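Local structure of pili retraction protein PilT (Thermus thermophilus, 5FL3) at residues V104-S109 / P171-H176; G272-R277 / L291-A296; P298-L303 / P311-A316; T327-L332 / A349-H354. The protein probably acts as an ATPase of the GSP E family that drives pilus retraction, and binds ADP. One frame throughout, in Å; residues are numbered along the deposited sequence.

Contact 1. Residues V104-S109 / P171-H176; sequences VMRVVS and PIEFLH
Ser109 and Phe174 form a single backbone bridge, their CA atoms 5.2 Å apart, where the end of strand 100-108 meets the 171-176 part of the loop between strands 164-169 and 182-187; the two segments run 28° apart in direction. The carbonyl of Ser109 takes two contacts. It accepts Leu175 N at 3.1 Å from Ser109 O in a nearly straight bond (164° at the hydrogen) and also takes a CA-H...O contact from Phe174. The amide of Ser109 gives a weak, bent bond to Glu173 O.

Arg106 supplies the polar side-chain contact. Its NH1 is shared between two acceptors: it donates to Ile172 O at 3.1 Å, and it makes a salt bridge to Glu173 OE1 at 3.2 Å whose hydrogen bond is weak. The two side chains cross at about a right angle, with guanidinium and carboxylate steeply inclined. Although CB of Glu173 points away from the strand, its chain bends at chi2 (-71°) and swings CD back toward the arginine. Pro171, which follows a cis peptide bond, lays CG over one face of the guanidinium near the rim, 3.3 Å from Arg106 NH2. Beyond this cluster, Val108 CG1 packs on Leu175 CG at 3.7 Å, and Phe174 CE1 lies 4.1 Å from Ser109 CB.

Glu173 also touches Ser147, and Phe174 touches Thr148, two ADP-binding residues. The contact thus joins the N-terminal antiparallel sheet to the nucleotide site of the P-loop domain, and Pro171-Glu173 probably form the end of the Asp box (EDPxE) of PilT-type ATPases.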
loop_
_atom_site.group_PDB
_atom_site.type_symbol
_atom_site.label_atom_id
_atom_site.label_comp_id
_atom_site.label_asym_id
_atom_site.label_seq_id
_atom_site.Cartn_x
_atom_site.Cartn_y
_atom_site.Cartn_z
ATOM N N VAL A 104 15.248 -13.414 -4.855
ATOM C CA VAL A 104 14.682 -12.115 -4.539
ATOM C C VAL A 104 14.136 -12.172 -3.131
ATOM O O VAL A 104 13.253 -12.968 -2.831
ATOM C CB VAL A 104 13.572 -11.685 -5.516
ATOM C CG1 VAL A 104 13.006 -10.351 -5.073
ATOM C CG2 VAL A 104 14.117 -11.577 -6.934
ATOM N N MET A 105 14.691 -11.336 -2.264
ATOM C CA MET A 105 14.323 -11.335 -0.865
ATOM C C MET A 105 13.592 -10.047 -0.519
ATOM O O MET A 105 14.095 -8.955 -0.818
ATOM C CB MET A 105 15.568 -11.488 -0.012
ATOM C CG MET A 105 16.472 -12.568 -0.530
ATOM S SD MET A 105 17.889 -12.824 0.536
ATOM C CE MET A 105 17.099 -13.145 2.113
ATOM N N ARG A 106 12.407 -10.167 0.080
ATOM C CA ARG A 106 11.677 -8.984 0.558
ATOM C C ARG A 106 11.730 -8.859 2.085
ATOM O O ARG A 106 11.483 -9.830 2.809
ATOM C CB ARG A 106 10.222 -9.029 0.092
ATOM C CG ARG A 106 9.383 -7.863 0.582
ATOM C CD ARG A 106 7.966 -7.977 0.049
ATOM N NE ARG A 106 7.425 -9.307 0.324
ATOM C CZ ARG A 106 6.833 -9.653 1.467
ATOM N NH1 ARG A 106 6.697 -8.755 2.441
ATOM N NH2 ARG A 106 6.380 -10.892 1.635
ATOM N N VAL A 107 12.056 -7.676 2.586
ATOM C CA VAL A 107 12.055 -7.495 4.034
ATOM C C VAL A 107 10.633 -7.282 4.553
ATOM O O VAL A 107 9.936 -6.406 4.074
ATOM C CB VAL A 107 12.926 -6.306 4.468
ATOM C CG1 VAL A 107 12.978 -6.209 6.010
ATOM C CG2 VAL A 107 14.326 -6.423 3.867
ATOM N N VAL A 108 10.201 -8.108 5.504
ATOM C CA VAL A 108 8.918 -7.920 6.189
ATOM C C VAL A 108 9.203 -7.055 7.404
ATOM O O VAL A 108 9.817 -7.532 8.353
ATOM C CB VAL A 108 8.283 -9.274 6.645
ATOM C CG1 VAL A 108 6.831 -9.095 7.058
ATOM C CG2 VAL A 108 8.407 -10.344 5.553
ATOM N N SER A 109 8.812 -5.787 7.397
ATOM C CA SER A 109 9.201 -4.951 8.531
ATOM C C SER A 109 8.229 -5.033 9.691
ATOM O O SER A 109 7.025 -5.242 9.514
ATOM C CB SER A 109 9.353 -3.487 8.139
ATOM O OG SER A 109 10.099 -2.792 9.151
ATOM N N PRO A 171 1.419 -10.009 -0.448
ATOM C CA PRO A 171 1.694 -10.754 0.799
ATOM C C PRO A 171 1.588 -9.853 2.055
ATOM O O PRO A 171 1.268 -8.669 1.925
ATOM C CB PRO A 171 3.141 -11.213 0.600
ATOM C CG PRO A 171 3.762 -10.006 -0.113
ATOM C CD PRO A 171 2.642 -9.352 -0.950
ATOM N N ILE A 172 1.866 -10.387 3.241
ATOM C CA ILE A 172 1.939 -9.537 4.436
ATOM C C ILE A 172 3.191 -8.681 4.363
ATOM O O ILE A 172 4.292 -9.222 4.274
ATOM C CB ILE A 172 1.972 -10.342 5.751
ATOM C CG1 ILE A 172 0.696 -11.151 5.923
ATOM C CG2 ILE A 172 2.142 -9.401 6.934
ATOM C CD1 ILE A 172 0.714 -12.037 7.110
ATOM N N GLU A 173 3.017 -7.358 4.392
ATOM C CA GLU A 173 4.127 -6.421 4.235
ATOM C C GLU A 173 4.634 -5.937 5.590
ATOM O O GLU A 173 5.825 -5.716 5.773
ATOM C CB GLU A 173 3.711 -5.220 3.363
ATOM C CG GLU A 173 3.318 -5.549 1.895
ATOM C CD GLU A 173 4.511 -5.947 1.030
ATOM O OE1 GLU A 173 5.661 -5.881 1.545
ATOM O OE2 GLU A 173 4.302 -6.341 -0.157
ATOM N N PHE A 174 3.718 -5.783 6.535
ATOM C CA PHE A 174 4.040 -5.364 7.898
ATOM C C PHE A 174 3.494 -6.356 8.913
ATOM O O PHE A 174 2.364 -6.832 8.765
ATOM C CB PHE A 174 3.467 -3.982 8.182
ATOM C CG PHE A 174 4.175 -2.890 7.466
ATOM C CD1 PHE A 174 5.283 -2.280 8.034
ATOM C CD2 PHE A 174 3.745 -2.473 6.219
ATOM C CE1 PHE A 174 5.943 -1.272 7.372
ATOM C CE2 PHE A 174 4.400 -1.469 5.551
ATOM C CZ PHE A 174 5.501 -0.868 6.123
ATOM N N LEU A 175 4.292 -6.663 9.937
ATOM C CA LEU A 175 3.844 -7.509 11.048
ATOM C C LEU A 175 3.407 -6.664 12.248
ATOM O O LEU A 175 4.179 -5.864 12.786
ATOM C CB LEU A 175 4.945 -8.473 11.465
ATOM C CG LEU A 175 5.282 -9.488 10.387
ATOM C CD1 LEU A 175 6.544 -10.249 10.768
ATOM C CD2 LEU A 175 4.101 -10.430 10.163
ATOM N N HIS A 176 2.159 -6.841 12.660
ATOM C CA HIS A 176 1.637 -6.131 13.822
ATOM C C HIS A 176 1.651 -7.034 15.028
ATOM O O HIS A 176 1.318 -8.222 14.933
ATOM C CB HIS A 176 0.210 -5.647 13.587
ATOM C CG HIS A 176 0.075 -4.674 12.465
ATOM N ND1 HIS A 176 0.212 -3.315 12.639
ATOM C CD2 HIS A 176 -0.199 -4.859 11.152
ATOM C CE1 HIS A 176 0.022 -2.704 11.483
ATOM N NE2 HIS A 176 -0.224 -3.620 10.563
#

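Contact 2. Residues G272-R277 / L291-A296; sequences GILSQR and LEILIA
Ile273 and Leu294 pair across a beta hairpin in which strand 287-295 runs back along strand 270-280 and forms the edge of the mixed P-loop ATPase sheet within this chain. The short strand axes lie 4.6 Å apart at 172°, close to exactly antiparallel.

Four backbone bonds hold the ladder. Ile273 and Leu294 exchange one pair, with Ile273 N to Leu294 O at 2.8 Å, and Ser275 and Glu292 exchange the other, with Glu292 N to Ser275 O at 3.0 Å. Between and beside them lie the non-hydrogen-bonded pairs Gly272-Ile295, Leu274-Ile293 and Gln276-Leu291, where CA-H...O contacts such as Leu274 CA to Glu292 O help close the seam.

The polar side chains Ser275 and Glu292, on the face of Ile273 and Leu294, find their partners outside the hairpin. Ser275 OG bonds to Thr139 OG1 on the neighbouring strand. The buried carboxylate of Glu292 is satisfied by two backbone amides, OE1 taking Phe328 N and OE2 taking Ala243 N.

Apolar packing differs on the two faces. On the face of Ile273 and Leu294, which helix 243-251 covers, the side chains stand side by side, Ile273 CD1 3.9 Å from Leu294 CD2. On the face toward helix 122-130, where Gln276 also touches the ADP-binding P-loop at Ser144 and Gly145, Leu274 CD2 lies 3.6 Å from Ile293 CG1. Leu291 CG is anti to the backbone N (chi1 174°), and the side chain crosses Leu274 obliquely: CD1 of Leu291 sits 3.7 Å from Leu274 CD2 and equally 3.7 Å from CG of Gln276.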
loop_
_atom_site.group_PDB
_atom_site.type_symbol
_atom_site.label_atom_id
_atom_site.label_comp_id
_atom_site.label_asym_id
_atom_site.label_seq_id
_atom_site.Cartn_x
_atom_site.Cartn_y
_atom_site.Cartn_z
ATOM N N GLY A 272 -13.680 7.953 3.074
ATOM C CA GLY A 272 -12.538 8.714 2.609
ATOM C C GLY A 272 -11.770 7.957 1.539
ATOM O O GLY A 272 -11.778 6.716 1.503
ATOM N N ILE A 273 -11.146 8.705 0.634
ATOM C CA ILE A 273 -10.184 8.141 -0.302
ATOM C C ILE A 273 -8.861 8.891 -0.163
ATOM O O ILE A 273 -8.830 10.124 -0.165
ATOM C CB ILE A 273 -10.675 8.226 -1.752
ATOM C CG1 ILE A 273 -12.089 7.657 -1.878
ATOM C CG2 ILE A 273 -9.695 7.529 -2.695
ATOM C CD1 ILE A 273 -12.724 7.960 -3.211
ATOM N N LEU A 274 -7.778 8.139 -0.024
ATOM C CA LEU A 274 -6.445 8.700 0.047
ATOM C C LEU A 274 -5.604 8.257 -1.141
ATOM O O LEU A 274 -5.021 7.177 -1.121
ATOM C CB LEU A 274 -5.773 8.282 1.349
ATOM C CG LEU A 274 -6.407 8.861 2.613
ATOM C CD1 LEU A 274 -6.154 7.990 3.826
ATOM C CD2 LEU A 274 -5.839 10.240 2.839
ATOM N N SER A 275 -5.539 9.086 -2.178
ATOM C CA SER A 275 -4.767 8.738 -3.366
ATOM C C SER A 275 -3.348 9.247 -3.226
ATOM O O SER A 275 -3.125 10.375 -2.841
ATOM C CB SER A 275 -5.422 9.293 -4.618
ATOM O OG SER A 275 -6.680 8.685 -4.826
ATOM N N GLN A 276 -2.383 8.387 -3.519
ATOM C CA GLN A 276 -1.009 8.671 -3.172
ATOM C C GLN A 276 -0.074 8.556 -4.358
ATOM O O GLN A 276 -0.283 7.743 -5.252
ATOM C CB GLN A 276 -0.553 7.731 -2.061
ATOM C CG GLN A 276 -1.301 7.960 -0.770
ATOM C CD GLN A 276 -0.774 7.129 0.364
ATOM O OE1 GLN A 276 0.263 6.470 0.248
ATOM N NE2 GLN A 276 -1.478 7.149 1.466
ATOM N N ARG A 277 0.959 9.391 -4.341
ATOM C CA ARG A 277 2.047 9.329 -5.297
ATOM C C ARG A 277 3.316 9.639 -4.507
ATOM O O ARG A 277 3.300 10.513 -3.659
ATOM C CB ARG A 277 1.816 10.323 -6.443
ATOM C CG ARG A 277 2.598 10.071 -7.708
ATOM C CD ARG A 277 1.750 9.313 -8.747
ATOM N NE ARG A 277 0.317 9.659 -8.737
ATOM C CZ ARG A 277 -0.235 10.720 -9.338
ATOM N NH1 ARG A 277 0.513 11.614 -9.991
ATOM N NH2 ARG A 277 -1.551 10.900 -9.267
ATOM N N LEU A 291 -0.399 13.715 -1.788
ATOM C CA LEU A 291 -1.593 13.090 -1.235
ATOM C C LEU A 291 -2.848 13.906 -1.517
ATOM O O LEU A 291 -2.892 15.122 -1.253
ATOM C CB LEU A 291 -1.408 12.883 0.267
ATOM C CG LEU A 291 -2.620 12.379 1.027
ATOM C CD1 LEU A 291 -3.043 11.012 0.494
ATOM C CD2 LEU A 291 -2.316 12.300 2.505
ATOM N N GLU A 292 -3.840 13.237 -2.105
ATOM C CA GLU A 292 -5.164 13.818 -2.327
ATOM C C GLU A 292 -6.173 13.154 -1.387
ATOM O O GLU A 292 -6.216 11.924 -1.303
ATOM C CB GLU A 292 -5.593 13.650 -3.775
ATOM C CG GLU A 292 -6.996 14.089 -4.071
ATOM C CD GLU A 292 -7.270 14.046 -5.559
ATOM O OE1 GLU A 292 -6.488 14.673 -6.300
ATOM O OE2 GLU A 292 -8.244 13.393 -5.999
ATOM N N ILE A 293 -6.978 13.967 -0.698
ATOM C CA ILE A 293 -7.959 13.476 0.275
ATOM C C ILE A 293 -9.390 13.829 -0.099
ATOM O O ILE A 293 -9.750 15.005 -0.150
ATOM C CB ILE A 293 -7.674 14.036 1.677
ATOM C CG1 ILE A 293 -6.214 13.772 2.054
ATOM C CG2 ILE A 293 -8.603 13.455 2.715
ATOM C CD1 ILE A 293 -5.798 14.374 3.365
ATOM N N LEU A 294 -10.201 12.803 -0.366
ATOM C CA LEU A 294 -11.647 12.973 -0.455
ATOM C C LEU A 294 -12.304 12.447 0.807
ATOM O O LEU A 294 -12.196 11.268 1.116
ATOM C CB LEU A 294 -12.215 12.259 -1.679
ATOM C CG LEU A 294 -13.742 12.221 -1.756
ATOM C CD1 LEU A 294 -14.291 13.621 -1.624
ATOM C CD2 LEU A 294 -14.226 11.605 -3.048
ATOM N N ILE A 295 -12.963 13.314 1.559
ATOM C CA ILE A 295 -13.698 12.863 2.730
ATOM C C ILE A 295 -15.177 12.847 2.405
ATOM O O ILE A 295 -15.718 13.823 1.889
ATOM C CB ILE A 295 -13.442 13.742 3.949
ATOM C CG1 ILE A 295 -11.964 13.695 4.337
ATOM C CG2 ILE A 295 -14.285 13.274 5.117
ATOM C CD1 ILE A 295 -11.545 12.417 4.973
ATOM N N ALA A 296 -15.831 11.731 2.703
ATOM C CA ALA A 296 -17.232 11.555 2.363
ATOM C C ALA A 296 -18.175 12.274 3.344
ATOM O O ALA A 296 -18.901 11.648 4.116
ATOM C CB ALA A 296 -17.566 10.076 2.290
#

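Contact 3. Residues P298-L303 / P311-A316; sequences PYVREL and PQIKEA
Tyr299 reaches from helix 298-305 to Gln312 and Ala316 of the segment that follows. Its CG is anti to the backbone N (chi1 174°), and the hydroxyl at the far end of the ring receives a weak hydrogen bond from the amide of Gln312, NE2 to Tyr299 OH measuring 3.4 Å. Ring and amide planes are 40° apart. Next to the hydroxyl-bearing carbon, CE2 of Tyr299 meets Ala316 CB at 4.2 Å, the methyl coming in at the ring edge, near its plane.

One residue on, Val300 is buried. Its CG1 packs on Ile313 CD1 at 3.7 Å, the side chains crossing at about a right angle, while CG2 lies more distantly by Ala316. Both Val300 and Ile313 also rest on Leu294 of strand 287-295, so this pair of short consecutive helices, joined by a brief connection, packs onto the edge strand of the P-loop ATPase sheet.

A turn further along, Leu303 sets its CB toward the second segment. CD1 lies over one face of the Tyr299 ring, toward its rim, and the other branch, Leu303 CD2, touches Ile313 CD1 at 3.6 Å and Ala316 CB at 4.0 Å. The same CD2 also meets the backbone O of Gln312, at the N-cap position of helix 313-318, and Leu303 O accepts a hydrogen bond from Thr310 OG1 in the connection.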
loop_
_atom_site.group_PDB
_atom_site.type_symbol
_atom_site.label_atom_id
_atom_site.label_comp_id
_atom_site.label_asym_id
_atom_site.label_seq_id
_atom_site.Cartn_x
_atom_site.Cartn_y
_atom_site.Cartn_z
ATOM N N PRO A 298 -21.586 14.662 4.112
ATOM C CA PRO A 298 -22.937 14.563 3.552
ATOM C C PRO A 298 -23.039 15.150 2.152
ATOM O O PRO A 298 -23.662 14.548 1.265
ATOM C CB PRO A 298 -23.777 15.359 4.546
ATOM C CG PRO A 298 -23.079 15.143 5.869
ATOM C CD PRO A 298 -21.609 15.069 5.534
ATOM N N TYR A 299 -22.413 16.303 1.944
ATOM C CA TYR A 299 -22.466 16.940 0.638
ATOM C C TYR A 299 -21.762 16.062 -0.402
ATOM O O TYR A 299 -22.291 15.848 -1.489
ATOM C CB TYR A 299 -21.858 18.351 0.693
ATOM C CG TYR A 299 -21.752 19.014 -0.668
ATOM C CD1 TYR A 299 -22.860 19.605 -1.279
ATOM C CD2 TYR A 299 -20.541 19.046 -1.341
ATOM C CE1 TYR A 299 -22.752 20.205 -2.536
ATOM C CE2 TYR A 299 -20.418 19.639 -2.580
ATOM C CZ TYR A 299 -21.517 20.212 -3.181
ATOM O OH TYR A 299 -21.347 20.782 -4.428
ATOM N N VAL A 300 -20.588 15.529 -0.061
ATOM C CA VAL A 300 -19.836 14.688 -0.993
ATOM C C VAL A 300 -20.646 13.449 -1.372
ATOM O O VAL A 300 -20.574 12.961 -2.502
ATOM C CB VAL A 300 -18.478 14.262 -0.394
ATOM C CG1 VAL A 300 -17.815 13.174 -1.241
ATOM C CG2 VAL A 300 -17.565 15.461 -0.264
ATOM N N ARG A 301 -21.436 12.951 -0.427
ATOM C CA ARG A 301 -22.233 11.758 -0.679
ATOM C C ARG A 301 -23.275 12.011 -1.767
ATOM O O ARG A 301 -23.537 11.140 -2.590
ATOM C CB ARG A 301 -22.896 11.271 0.611
ATOM C CG ARG A 301 -21.913 10.683 1.586
ATOM C CD ARG A 301 -22.582 9.943 2.732
ATOM N NE ARG A 301 -21.640 8.988 3.313
ATOM C CZ ARG A 301 -21.063 9.121 4.506
ATOM N NH1 ARG A 301 -21.357 10.165 5.279
ATOM N NH2 ARG A 301 -20.201 8.201 4.933
ATOM N N GLU A 302 -23.855 13.206 -1.765
ATOM C CA GLU A 302 -24.771 13.620 -2.821
ATOM C C GLU A 302 -24.110 13.511 -4.177
ATOM O O GLU A 302 -24.659 12.925 -5.100
ATOM C CB GLU A 302 -25.232 15.057 -2.596
ATOM C CG GLU A 302 -25.937 15.255 -1.298
ATOM C CD GLU A 302 -27.121 14.325 -1.174
ATOM O OE1 GLU A 302 -27.734 14.006 -2.223
ATOM O OE2 GLU A 302 -27.430 13.904 -0.034
ATOM N N LEU A 303 -22.919 14.094 -4.269
ATOM C CA LEU A 303 -22.113 14.099 -5.480
ATOM C C LEU A 303 -21.847 12.691 -6.005
ATOM O O LEU A 303 -21.937 12.434 -7.213
ATOM C CB LEU A 303 -20.791 14.815 -5.209
ATOM C CG LEU A 303 -20.747 16.333 -5.402
ATOM C CD1 LEU A 303 -22.074 17.018 -5.066
ATOM C CD2 LEU A 303 -19.618 16.907 -4.569
ATOM N N PRO A 311 -18.502 15.003 -10.963
ATOM C CA PRO A 311 -17.248 15.744 -11.146
ATOM C C PRO A 311 -17.092 16.948 -10.200
ATOM O O PRO A 311 -15.967 17.387 -9.979
ATOM C CB PRO A 311 -17.326 16.187 -12.603
ATOM C CG PRO A 311 -18.169 15.142 -13.258
ATOM C CD PRO A 311 -19.217 14.826 -12.241
ATOM N N GLN A 312 -18.184 17.433 -9.613
ATOM C CA GLN A 312 -18.129 18.485 -8.592
ATOM C C GLN A 312 -17.393 18.033 -7.337
ATOM O O GLN A 312 -17.438 18.684 -6.292
ATOM C CB GLN A 312 -19.533 18.942 -8.204
ATOM C CG GLN A 312 -20.219 19.820 -9.233
ATOM C CD GLN A 312 -21.702 19.986 -8.942
ATOM O OE1 GLN A 312 -22.531 19.843 -9.839
ATOM N NE2 GLN A 312 -22.042 20.284 -7.682
ATOM N N ILE A 313 -16.728 16.897 -7.451
ATOM C CA ILE A 313 -15.905 16.357 -6.396
ATOM C C ILE A 313 -14.621 17.183 -6.313
ATOM O O ILE A 313 -14.121 17.452 -5.217
ATOM C CB ILE A 313 -15.648 14.830 -6.642
ATOM C CG1 ILE A 313 -15.800 14.071 -5.338
ATOM C CG2 ILE A 313 -14.339 14.540 -7.359
ATOM C CD1 ILE A 313 -17.141 14.341 -4.672
ATOM N N LYS A 314 -14.133 17.631 -7.474
ATOM C CA LYS A 314 -12.952 18.484 -7.569
ATOM C C LYS A 314 -13.108 19.716 -6.696
ATOM O O LYS A 314 -12.286 19.999 -5.820
ATOM C CB LYS A 314 -12.717 18.901 -9.020
ATOM C CG LYS A 314 -11.458 19.730 -9.244
ATOM C CD LYS A 314 -11.115 19.797 -10.726
ATOM C CE LYS A 314 -11.773 20.978 -11.414
ATOM N NZ LYS A 314 -10.971 22.227 -11.242
ATOM N N GLU A 315 -14.197 20.432 -6.934
ATOM C CA GLU A 315 -14.452 21.689 -6.261
ATOM C C GLU A 315 -14.616 21.420 -4.764
ATOM O O GLU A 315 -14.093 22.160 -3.930
ATOM C CB GLU A 315 -15.684 22.378 -6.881
ATOM C CG GLU A 315 -15.500 22.824 -8.372
ATOM C CD GLU A 315 -15.704 21.699 -9.436
ATOM O OE1 GLU A 315 -15.979 20.537 -9.076
ATOM O OE2 GLU A 315 -15.559 21.976 -10.652
ATOM N N ALA A 316 -15.291 20.322 -4.440
ATOM C CA ALA A 316 -15.530 19.914 -3.061
ATOM C C ALA A 316 -14.237 19.721 -2.287
ATOM O O ALA A 316 -14.125 20.121 -1.122
ATOM C CB ALA A 316 -16.341 18.633 -3.034
#

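Contact 4. Residues T327-L332 / A349-H354; sequences TFDQHL and AATSPH
Asp329 grips two successive backbone amides of the 349-354 segment, and this is the tight part of the contact. OD1 of Asp329 accepts Thr351 N at 2.6 Å with a bent geometry (136° at the hydrogen), and OD2 accepts Ser352 N at 3.2 Å more nearly straight (162°). Each oxygen uses its syn lone pair, so both amides approach from the side between the two oxygens, which fixes the rotation of the group. The CB of Thr351 sits against the same carboxylate, 3.3 Å from Asp329 OD1, where the two side chains cross at about a right angle. Ser352 is the N-cap of helix 353-361, its OG bonded to Glu355 N; the charge of Asp329 may suit that helix start, although Glu355 lies beside it.

Beside the carboxylate, packing is apolar. Leu332, with CG anti to its carbonyl carbon (chi1 -78°), brings CD1 to 3.5 Å from Ala350 CA and to 4.0 Å from the CB of Ala349. At the start of the first helix, apart from the contact, Thr327 and Gln330 form a capping box.

Toward solvent the contact thins out. Thr351 is exposed, and its OG1 makes loose contacts, 3.7 Å from Asp329 OD1 and 3.9 Å from Phe328 CB.

Leu332 and Ala350 also touch Phe356, while Leu332 and Ala349 reach Leu279 of strand 270-280. Phe328 touches Arg277 of that strand, whose NH1 is bonded to Ala349 O. Helix 328-337 and the end of helix 343-349 thus rest on strand 270-280, with helix 353-361 packed beside them through Phe356.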
loop_
_atom_site.group_PDB
_atom_site.type_symbol
_atom_site.label_atom_id
_atom_site.label_comp_id
_atom_site.label_asym_id
_atom_site.label_seq_id
_atom_site.Cartn_x
_atom_site.Cartn_y
_atom_site.Cartn_z
ATOM N N THR A 327 -6.836 18.514 -3.346
ATOM C CA THR A 327 -6.552 17.745 -4.549
ATOM C C THR A 327 -5.057 17.488 -4.649
ATOM O O THR A 327 -4.272 18.075 -3.893
ATOM C CB THR A 327 -7.030 18.470 -5.820
ATOM O OG1 THR A 327 -6.356 19.726 -5.939
ATOM C CG2 THR A 327 -8.516 18.711 -5.766
ATOM N N PHE A 328 -4.660 16.613 -5.569
ATOM C CA PHE A 328 -3.243 16.455 -5.861
ATOM C C PHE A 328 -2.605 17.773 -6.272
ATOM O O PHE A 328 -1.536 18.120 -5.765
ATOM C CB PHE A 328 -3.000 15.429 -6.962
ATOM C CG PHE A 328 -2.415 14.158 -6.465
ATOM C CD1 PHE A 328 -2.607 13.769 -5.153
ATOM C CD2 PHE A 328 -1.630 13.374 -7.282
ATOM C CE1 PHE A 328 -2.075 12.607 -4.672
ATOM C CE2 PHE A 328 -1.088 12.207 -6.792
ATOM C CZ PHE A 328 -1.313 11.801 -5.503
ATOM N N ASP A 329 -3.254 18.490 -7.193
ATOM C CA ASP A 329 -2.670 19.700 -7.747
ATOM C C ASP A 329 -2.519 20.730 -6.645
ATOM O O ASP A 329 -1.592 21.535 -6.677
ATOM C CB ASP A 329 -3.507 20.250 -8.902
ATOM C CG ASP A 329 -3.453 19.362 -10.140
ATOM O OD1 ASP A 329 -2.617 18.429 -10.143
ATOM O OD2 ASP A 329 -4.223 19.621 -11.106
ATOM N N GLN A 330 -3.404 20.683 -5.649
ATOM C CA GLN A 330 -3.271 21.557 -4.481
ATOM C C GLN A 330 -2.092 21.166 -3.604
ATOM O O GLN A 330 -1.329 22.018 -3.177
ATOM C CB GLN A 330 -4.545 21.557 -3.632
ATOM C CG GLN A 330 -5.667 22.417 -4.170
ATOM C CD GLN A 330 -6.922 22.292 -3.336
ATOM O OE1 GLN A 330 -7.416 21.191 -3.106
ATOM N NE2 GLN A 330 -7.440 23.421 -2.864
ATOM N N HIS A 331 -1.934 19.882 -3.330
ATOM C CA HIS A 331 -0.869 19.476 -2.428
ATOM C C HIS A 331 0.486 19.681 -3.084
ATOM O O HIS A 331 1.471 19.922 -2.389
ATOM C CB HIS A 331 -1.037 18.020 -1.988
ATOM C CG HIS A 331 -0.135 17.625 -0.859
ATOM N ND1 HIS A 331 0.597 16.456 -0.859
ATOM C CD2 HIS A 331 0.161 18.249 0.307
ATOM C CE1 HIS A 331 1.304 16.379 0.254
ATOM N NE2 HIS A 331 1.057 17.454 0.981
ATOM N N LEU A 332 0.529 19.596 -4.415
ATOM C CA LEU A 332 1.785 19.709 -5.171
ATOM C C LEU A 332 2.351 21.123 -5.101
ATOM O O LEU A 332 3.539 21.313 -4.825
ATOM C CB LEU A 332 1.585 19.309 -6.629
ATOM C CG LEU A 332 1.526 17.808 -6.922
ATOM C CD1 LEU A 332 1.107 17.557 -8.365
ATOM C CD2 LEU A 332 2.858 17.110 -6.611
ATOM N N ALA A 349 3.895 15.367 -12.311
ATOM C CA ALA A 349 2.959 14.685 -11.416
ATOM C C ALA A 349 1.552 15.280 -11.454
ATOM O O ALA A 349 0.586 14.606 -11.098
ATOM C CB ALA A 349 3.484 14.711 -9.990
ATOM N N ALA A 350 1.444 16.538 -11.878
ATOM C CA ALA A 350 0.197 17.292 -11.763
ATOM C C ALA A 350 -0.949 16.697 -12.588
ATOM O O ALA A 350 -0.761 16.337 -13.751
ATOM C CB ALA A 350 0.432 18.741 -12.158
ATOM N N THR A 351 -2.128 16.601 -11.969
ATOM C CA THR A 351 -3.336 16.088 -12.621
ATOM C C THR A 351 -3.610 16.831 -13.928
ATOM O O THR A 351 -3.906 16.218 -14.957
ATOM C CB THR A 351 -4.565 16.196 -11.693
ATOM O OG1 THR A 351 -4.433 15.261 -10.613
ATOM C CG2 THR A 351 -5.857 15.901 -12.453
ATOM N N SER A 352 -3.516 18.153 -13.882
ATOM C CA SER A 352 -3.408 18.930 -15.110
ATOM C C SER A 352 -2.323 19.987 -14.926
ATOM O O SER A 352 -2.516 20.961 -14.190
ATOM C CB SER A 352 -4.745 19.575 -15.487
ATOM O OG SER A 352 -4.766 20.938 -15.121
ATOM N N PRO A 353 -1.177 19.803 -15.608
ATOM C CA PRO A 353 0.011 20.673 -15.559
ATOM C C PRO A 353 -0.319 22.132 -15.857
ATOM O O PRO A 353 0.503 23.032 -15.646
ATOM C CB PRO A 353 0.920 20.091 -16.648
ATOM C CG PRO A 353 0.012 19.328 -17.539
ATOM C CD PRO A 353 -1.049 18.768 -16.644
ATOM N N HIS A 354 -1.529 22.334 -16.367
ATOM C CA HIS A 354 -2.102 23.648 -16.578
ATOM C C HIS A 354 -2.636 24.223 -15.274
ATOM O O HIS A 354 -2.158 25.263 -14.809
ATOM C CB HIS A 354 -3.222 23.573 -17.614
ATOM C CG HIS A 354 -3.905 24.881 -17.852
ATOM N ND1 HIS A 354 -3.465 25.787 -18.791
ATOM C CD2 HIS A 354 -4.991 25.440 -17.266
ATOM C CE1 HIS A 354 -4.252 26.849 -18.777
ATOM N NE2 HIS A 354 -5.185 26.663 -17.862
#

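Overall arrangement
Following the chain, all four contacts come in series: none nests in or crosses another. Contact 1 closes a 61-residue excursion and ties the N-terminal antiparallel sheet to the P-loop domain, on the opposite side of the chain centre from the rest; it lies about 25 Å from contact 2 between centres. Contact 2 closes the hairpin at the edge of the mixed sheet, contact 3 the short connection between helices 298-305 and 313-318, and contact 4 the passage through helix 343-349. Contacts 3 and 4 both pack against contact 2, the latter also through a probable hydrogen bond between Leu291 N and His331 ND1. The edge strand 287-295 thus links both helical groups to the sheet.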